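Putative hydrolase (Acinetobacter sp. NBRC 100985, PDB 4XUK) probably hydrolyses organophosphate triesters and lactones at a two-zinc site, as a member of the metallo-beta-lactamase superfamily. Local coordinates at residues Asn29-Ile34 and Val220-Val225; Asn90-Ala93 and Gln97-Gln100. The protein carries 2 engineered substitutions. All blocks are in the same frame, centred on the assembly; numbering follows the deposited sequence.

Interaction 1 of 2, residues Asn29-Ile34 and Val220-Val225; sequences NLFKDI and VHSHTV
The hydroxyl of S222 lies beside the ring of F31, with OG 3.7 Å from CE1, but its hydrogen bond runs to OE1 of Q226. That OE1 also accepts the backbone N-H of H221, so one amide oxygen from helix 225-228 grips two successive residues of the loop. OG of S222 approaches the F31 ring at a slant, and this side of the contact is van der Waals only.

V225, first residue of that helix, comes toward F31 from the opposite direction and lies over the ring. V225 CG2 sits over one face as a CH-pi contact, 3.9 Å from the centroid of the F31 ring and 18° off the normal. V225 CG2 is 3.7 Å from F31 CE2. The other methyl, V225 CG1, approaches CD1 of F31 at 3.9 Å. CG1 is anti to the backbone N (chi1 176°), a rotamer that brings both methyls to the aromatic ring. V39 of helix 36-45 touches F31.

The loop between strand 14-26 and helix 36-45 packs on the loop leading into helix 225-228, with no hydrogen bond across. The chemistry implies buried apolar cohesion, with the one hydroxyl at the interface satisfied by Q226 rather than the opposing loop.

Interaction 2 of 2, residues Asn90-Ala93 and Gln97-Gln100; sequences NLKA and QPEQ
CD2 of L91 is the close-packed element here, lying 3.7 Å from the carbonyl carbon of Q97 and 3.8 Å from N of P98. A single methyl thus rests against the peptide link between these two residues, and it also meets the proline ring, CD2 to CD of P98 being 4.0 Å. A chi1 of -175° swings CG of L91 away from its own N and carries the branch toward the returning chain. L91 is buried, whereas both K92 and Q97 are exposed, and this difference divides the contact.

On the solvent side K92 supplies its aliphatic stem. The chain is extended beyond CG and crosses the P98 side chain at about a right angle, with CE 3.9 Å from CG of the proline; the ammonium group makes no hydrogen bond across the contact. Q97 takes part through its backbone, since its CB is directed away from the helix, and that CB is 5.6 Å from CD2 of L91.

The 97-100 segment is shaped by bonds of its own. N of Q97 donates to OE1 of Q100 at 2.8 Å, somewhat bent at the hydrogen (143°) but in the carbonyl plane of the amide. The backbone N of Q100 returns a 3.0 Å bond to O of Q97, so the short 3-10 turn is tied at both the main chain and the side chain.

The contact joins the last turn of helix 87-93 to the loop that leads into strand 103-105. F125 touches both L91 and P98, while L91 and N90 rest on L19 of strand 14-26, placing the inner side of the helix end against the sheet.

In the fold
The two contacts lie on opposite sides of the chain's centre, their centres 33 Å apart and their nearest atoms about 18 Å apart, so neither touches the other. Interaction 1 lies on the metal side, though outside the first shell: the side chain of S222 is about 12 Å from a bound zinc ion, and the ring of its neighbour H221 meets those of the zinc ligands H197 and H265. Interaction 2 is peripheral packing, although strand 103-105, which follows it, leads toward the ligands H108, H110, D112 and H113. Strand 14-26 relates them: L19 touches N90 and L91 of interaction 2, and the loop after the strand supplies 29-34 to interaction 1.

Interaction 1 of 2, residues Asn29-Ile34 and Val220-Val225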
ATOM      1  N   ASN A  29       5.548   9.914  22.085  1.00 19.62           N
ATOM      2  CA  ASN A  29       5.334   9.794  23.525  1.00 25.22           C
ATOM      3  C   ASN A  29       4.020   9.105  23.899  1.00 26.77           C
ATOM      4  O   ASN A  29       3.823   8.734  25.053  1.00 24.27           O
ATOM      5  CB  ASN A  29       5.388  11.166  24.202  1.00 26.77           C
ATOM      6  CG  ASN A  29       6.775  11.780  24.167  1.00 34.56           C
ATOM      7  OD1 ASN A  29       6.963  12.893  23.668  1.00 35.16           O
ATOM      8  ND2 ASN A  29       7.754  11.054  24.695  1.00 32.89           N
ATOM      9  N   LEU A  30       3.109   8.952  22.942  1.00 20.74           N
ATOM     10  CA  LEU A  30       1.842   8.282  23.235  1.00 20.33           C
ATOM     11  C   LEU A  30       2.038   6.784  23.462  1.00 20.37           C
ATOM     12  O   LEU A  30       1.190   6.128  24.072  1.00 22.36           O
ATOM     13  CB  LEU A  30       0.812   8.547  22.135  1.00 22.68           C
ATOM     14  CG  LEU A  30       0.375  10.000  21.961  1.00 25.46           C
ATOM     15  CD1 LEU A  30      -0.605  10.132  20.807  1.00 22.55           C
ATOM     16  CD2 LEU A  30      -0.240  10.559  23.243  1.00 27.06           C
ATOM     17  N   PHE A  31       3.156   6.240  22.985  1.00 22.48           N
ATOM     18  CA  PHE A  31       3.467   4.840  23.251  1.00 21.77           C
ATOM     19  C   PHE A  31       3.921   4.709  24.699  1.00 26.53           C
ATOM     20  O   PHE A  31       4.821   5.422  25.139  1.00 23.58           O
ATOM     21  CB  PHE A  31       4.519   4.317  22.275  1.00 20.51           C
ATOM     22  CG  PHE A  31       4.024   4.229  20.847  1.00 19.69           C
ATOM     23  CD1 PHE A  31       3.027   3.324  20.498  1.00 21.48           C
ATOM     24  CD2 PHE A  31       4.547   5.055  19.864  1.00 22.18           C
ATOM     25  CE1 PHE A  31       2.563   3.248  19.186  1.00 19.74           C
ATOM     26  CE2 PHE A  31       4.095   4.984  18.559  1.00 23.29           C
ATOM     27  CZ  PHE A  31       3.106   4.078  18.216  1.00 26.18           C
ATOM     28  N   LYS A  32       3.321   3.800  25.428  1.00 24.58           N
ATOM     29  CA  LYS A  32       3.464   3.707  26.866  1.00 27.34           C
ATOM     30  C   LYS A  32       4.446   2.667  27.327  1.00 29.46           C
ATOM     31  O   LYS A  32       4.567   1.637  26.748  1.00 26.66           O
ATOM     32  CB  LYS A  32       2.108   3.405  27.511  1.00 29.35           C
ATOM     33  CG  LYS A  32       1.153   4.570  27.639  1.00 33.42           C
ATOM     34  CD  LYS A  32       0.572   4.671  29.043  1.00 46.51           C
ATOM     35  CE  LYS A  32      -0.350   3.529  29.418  1.00 42.10           C
ATOM     36  NZ  LYS A  32       0.207   2.626  30.448  1.00 40.90           N
ATOM     37  N   ASP A  33       5.141   2.976  28.402  1.00 33.46           N
ATOM     38  CA  ASP A  33       6.023   2.037  29.061  1.00 33.38           C
ATOM     39  C   ASP A  33       6.997   1.342  28.111  1.00 36.39           C
ATOM     40  O   ASP A  33       7.173   0.166  28.127  1.00 38.83           O
ATOM     41  CB  ASP A  33       5.208   1.003  29.778  1.00 32.87           C
ATOM     42  CG  ASP A  33       4.561   1.519  30.958  1.00 38.00           C
ATOM     43  OD1 ASP A  33       4.539   2.693  31.226  1.00 43.28           O
ATOM     44  OD2 ASP A  33       4.065   0.711  31.654  1.00 57.16           O
ATOM     45  N   ILE A  34       7.591   2.121  27.264  1.00 33.73           N
ATOM     46  CA  ILE A  34       8.661   1.664  26.396  1.00 26.94           C
ATOM     47  C   ILE A  34       9.612   2.840  26.288  1.00 25.04           C
ATOM     48  O   ILE A  34       9.171   3.978  26.150  1.00 26.69           O
ATOM     49  CB  ILE A  34       8.112   1.169  25.018  1.00 28.75           C
ATOM     50  CG1 ILE A  34       9.246   0.714  24.092  1.00 28.80           C
ATOM     51  CG2 ILE A  34       7.227   2.224  24.363  1.00 25.30           C
ATOM     52  CD1 ILE A  34       8.806  -0.306  23.031  1.00 34.57           C
ATOM     53  N   VAL A 220      -5.135  -1.894  17.893  1.00 16.53           N
ATOM     54  CA  VAL A 220      -3.785  -1.483  17.515  1.00 13.77           C
ATOM     55  C   VAL A 220      -3.781  -0.127  16.797  1.00 18.30           C
ATOM     56  O   VAL A 220      -4.742   0.212  16.078  1.00 17.74           O
ATOM     57  CB  VAL A 220      -3.069  -2.596  16.687  1.00 17.73           C
ATOM     58  CG1 VAL A 220      -3.530  -2.593  15.227  1.00 15.72           C
ATOM     59  CG2 VAL A 220      -1.569  -2.431  16.778  1.00 19.35           C
ATOM     60  N   HIS A 221      -2.710   0.646  16.983  1.00 16.38           N
ATOM     61  CA  HIS A 221      -2.633   1.998  16.429  1.00 16.44           C
ATOM     62  C   HIS A 221      -1.426   2.242  15.529  1.00 17.40           C
ATOM     63  O   HIS A 221      -1.151   3.382  15.153  1.00 18.96           O
ATOM     64  CB  HIS A 221      -2.631   3.033  17.551  1.00 16.67           C
ATOM     65  CG  HIS A 221      -3.970   3.246  18.172  1.00 19.51           C
ATOM     66  ND1 HIS A 221      -4.607   2.273  18.910  1.00 20.05           N
ATOM     67  CD2 HIS A 221      -4.813   4.306  18.138  1.00 18.59           C
ATOM     68  CE1 HIS A 221      -5.779   2.729  19.317  1.00 17.66           C
ATOM     69  NE2 HIS A 221      -5.927   3.957  18.859  1.00 18.97           N
ATOM     70  N   SER A 222      -0.704   1.186  15.174  1.00 17.62           N
ATOM     71  CA  SER A 222       0.533   1.354  14.418  1.00 15.96           C
ATOM     72  C   SER A 222       0.922   0.032  13.784  1.00 17.12           C
ATOM     73  O   SER A 222       0.636  -1.021  14.356  1.00 16.52           O
ATOM     74  CB  SER A 222       1.645   1.835  15.368  1.00 21.31           C
ATOM     75  OG  SER A 222       1.866   0.903  16.424  1.00 19.37           O
ATOM     76  N   HIS A 223       1.552   0.071  12.607  1.00 15.54           N
ATOM     77  CA  HIS A 223       2.067  -1.154  12.006  1.00 17.31           C
ATOM     78  C   HIS A 223       3.526  -1.351  12.384  1.00 17.75           C
ATOM     79  O   HIS A 223       4.174  -2.288  11.912  1.00 17.26           O
ATOM     80  CB  HIS A 223       1.930  -1.125  10.470  1.00 17.19           C
ATOM     81  CG  HIS A 223       2.722  -0.036   9.815  1.00 19.45           C
ATOM     82  ND1 HIS A 223       2.546   1.296  10.126  1.00 19.11           N
ATOM     83  CD2 HIS A 223       3.700  -0.078   8.878  1.00 19.21           C
ATOM     84  CE1 HIS A 223       3.381   2.027   9.410  1.00 21.06           C
ATOM     85  NE2 HIS A 223       4.095   1.218   8.646  1.00 20.26           N
ATOM     86  N   THR A 224       4.027  -0.467  13.248  1.00 19.46           N
ATOM     87  CA  THR A 224       5.447  -0.400  13.563  1.00 20.26           C
ATOM     88  C   THR A 224       5.715  -0.840  15.003  1.00 19.80           C
ATOM     89  O   THR A 224       6.002  -2.011  15.249  1.00 18.29           O
ATOM     90  CB  THR A 224       6.008   1.030  13.330  1.00 18.00           C
ATOM     91  OG1 THR A 224       5.284   1.977  14.124  1.00 18.36           O
ATOM     92  CG2 THR A 224       5.854   1.421  11.864  1.00 19.36           C
ATOM     93  N   VAL A 225       5.613   0.099  15.941  1.00 17.05           N
ATOM     94  CA  VAL A 225       5.920  -0.170  17.351  1.00 16.75           C
ATOM     95  C   VAL A 225       5.129  -1.358  17.894  1.00 19.77           C
ATOM     96  O   VAL A 225       5.700  -2.264  18.513  1.00 18.02           O
ATOM     97  CB  VAL A 225       5.630   1.065  18.237  1.00 20.70           C
ATOM     98  CG1 VAL A 225       5.862   0.742  19.703  1.00 22.73           C
ATOM     99  CG2 VAL A 225       6.516   2.242  17.825  1.00 21.55           C
TER

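Interaction 2 of 2, residues Asn90-Ala93 and Gln97-Gln100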
ATOM      1  N   ASN A  90     -15.093   9.837   0.064  1.00 19.49           N
ATOM      2  CA  ASN A  90     -14.498   8.671  -0.591  1.00 18.06           C
ATOM      3  C   ASN A  90     -15.509   7.553  -0.868  1.00 18.55           C
ATOM      4  O   ASN A  90     -15.359   6.804  -1.838  1.00 19.31           O
ATOM      5  CB  ASN A  90     -13.285   8.160   0.208  1.00 19.82           C
ATOM      6  CG  ASN A  90     -12.061   9.066   0.059  1.00 22.09           C
ATOM      7  OD1 ASN A  90     -11.756   9.540  -1.041  1.00 20.67           O
ATOM      8  ND2 ASN A  90     -11.362   9.318   1.170  1.00 18.28           N
ATOM      9  N   LEU A  91     -16.535   7.440  -0.022  1.00 17.53           N
ATOM     10  CA  LEU A  91     -17.639   6.520  -0.296  1.00 18.89           C
ATOM     11  C   LEU A  91     -18.285   6.869  -1.636  1.00 20.75           C
ATOM     12  O   LEU A  91     -18.516   5.990  -2.487  1.00 20.77           O
ATOM     13  CB  LEU A  91     -18.667   6.586   0.835  1.00 19.10           C
ATOM     14  CG  LEU A  91     -19.848   5.621   0.827  1.00 17.29           C
ATOM     15  CD1 LEU A  91     -20.256   5.304   2.256  1.00 19.09           C
ATOM     16  CD2 LEU A  91     -21.017   6.240   0.074  1.00 20.38           C
ATOM     17  N   LYS A  92     -18.554   8.158  -1.829  1.00 19.25           N
ATOM     18  CA  LYS A  92     -19.147   8.639  -3.080  1.00 21.63           C
ATOM     19  C   LYS A  92     -18.179   8.502  -4.256  1.00 20.99           C
ATOM     20  O   LYS A  92     -18.574   8.161  -5.366  1.00 19.85           O
ATOM     21  CB  LYS A  92     -19.617  10.090  -2.916  1.00 23.39           C
ATOM     22  CG  LYS A  92     -20.772  10.243  -1.914  1.00 22.82           C
ATOM     23  CD  LYS A  92     -20.965  11.708  -1.476  1.00 25.81           C
ATOM     24  CE  LYS A  92     -22.124  11.828  -0.495  1.00 25.85           C
ATOM     25  NZ  LYS A  92     -22.350  13.222   0.010  1.00 25.69           N
ATOM     26  N   ALA A  93     -16.899   8.732  -4.004  1.00 18.87           N
ATOM     27  CA  ALA A  93     -15.901   8.608  -5.061  1.00 20.92           C
ATOM     28  C   ALA A  93     -15.773   7.156  -5.511  1.00 20.55           C
ATOM     29  O   ALA A  93     -15.479   6.880  -6.685  1.00 21.52           O
ATOM     30  CB  ALA A  93     -14.553   9.150  -4.582  1.00 17.82           C
ATOM     31  N   GLN A  97     -23.496   5.065  -2.772  1.00 21.49           N
ATOM     32  CA  GLN A  97     -24.309   6.189  -2.301  1.00 24.33           C
ATOM     33  C   GLN A  97     -24.636   6.001  -0.835  1.00 19.50           C
ATOM     34  O   GLN A  97     -24.870   4.877  -0.391  1.00 18.99           O
ATOM     35  CB  GLN A  97     -25.631   6.252  -3.056  1.00 27.01           C
ATOM     36  CG  GLN A  97     -25.553   5.773  -4.485  1.00 30.19           C
ATOM     37  CD  GLN A  97     -25.420   6.913  -5.439  1.00 38.59           C
ATOM     38  OE1 GLN A  97     -24.713   7.887  -5.164  1.00 39.65           O
ATOM     39  NE2 GLN A  97     -26.106   6.818  -6.572  1.00 50.68           N
ATOM     40  N   PRO A  98     -24.678   7.104  -0.075  1.00 22.59           N
ATOM     41  CA  PRO A  98     -24.975   6.966   1.355  1.00 18.85           C
ATOM     42  C   PRO A  98     -26.354   6.341   1.624  1.00 19.53           C
ATOM     43  O   PRO A  98     -26.511   5.684   2.649  1.00 20.41           O
ATOM     44  CB  PRO A  98     -24.905   8.411   1.876  1.00 21.13           C
ATOM     45  CG  PRO A  98     -24.906   9.298   0.652  1.00 22.09           C
ATOM     46  CD  PRO A  98     -24.320   8.484  -0.451  1.00 23.15           C
ATOM     47  N   GLU A  99     -27.323   6.534   0.728  1.00 20.67           N
ATOM     48  CA  GLU A  99     -28.654   5.940   0.912  1.00 22.26           C
ATOM     49  C   GLU A  99     -28.638   4.412   0.818  1.00 20.78           C
ATOM     50  O   GLU A  99     -29.582   3.754   1.256  1.00 20.78           O
ATOM     51  CB  GLU A  99     -29.649   6.503  -0.108  1.00 22.81           C
ATOM     52  CG  GLU A  99     -29.982   7.977   0.080  1.00 22.42           C
ATOM     53  CD  GLU A  99     -29.001   8.899  -0.620  1.00 24.55           C
ATOM     54  OE1 GLU A  99     -27.962   8.413  -1.131  1.00 20.97           O
ATOM     55  OE2 GLU A  99     -29.275  10.119  -0.665  1.00 23.18           O
ATOM     56  N   GLN A 100     -27.573   3.851   0.247  1.00 20.42           N
ATOM     57  CA  GLN A 100     -27.462   2.400   0.088  1.00 19.86           C
ATOM     58  C   GLN A 100     -27.000   1.723   1.377  1.00 20.26           C
ATOM     59  O   GLN A 100     -27.176   0.509   1.546  1.00 18.86           O
ATOM     60  CB  GLN A 100     -26.470   2.048  -1.023  1.00 20.24           C
ATOM     61  CG  GLN A 100     -26.889   2.402  -2.436  1.00 22.08           C
ATOM     62  CD  GLN A 100     -25.789   2.049  -3.426  1.00 22.94           C
ATOM     63  OE1 GLN A 100     -24.808   2.773  -3.569  1.00 23.54           O
ATOM     64  NE2 GLN A 100     -25.939   0.925  -4.095  1.00 25.49           N
TER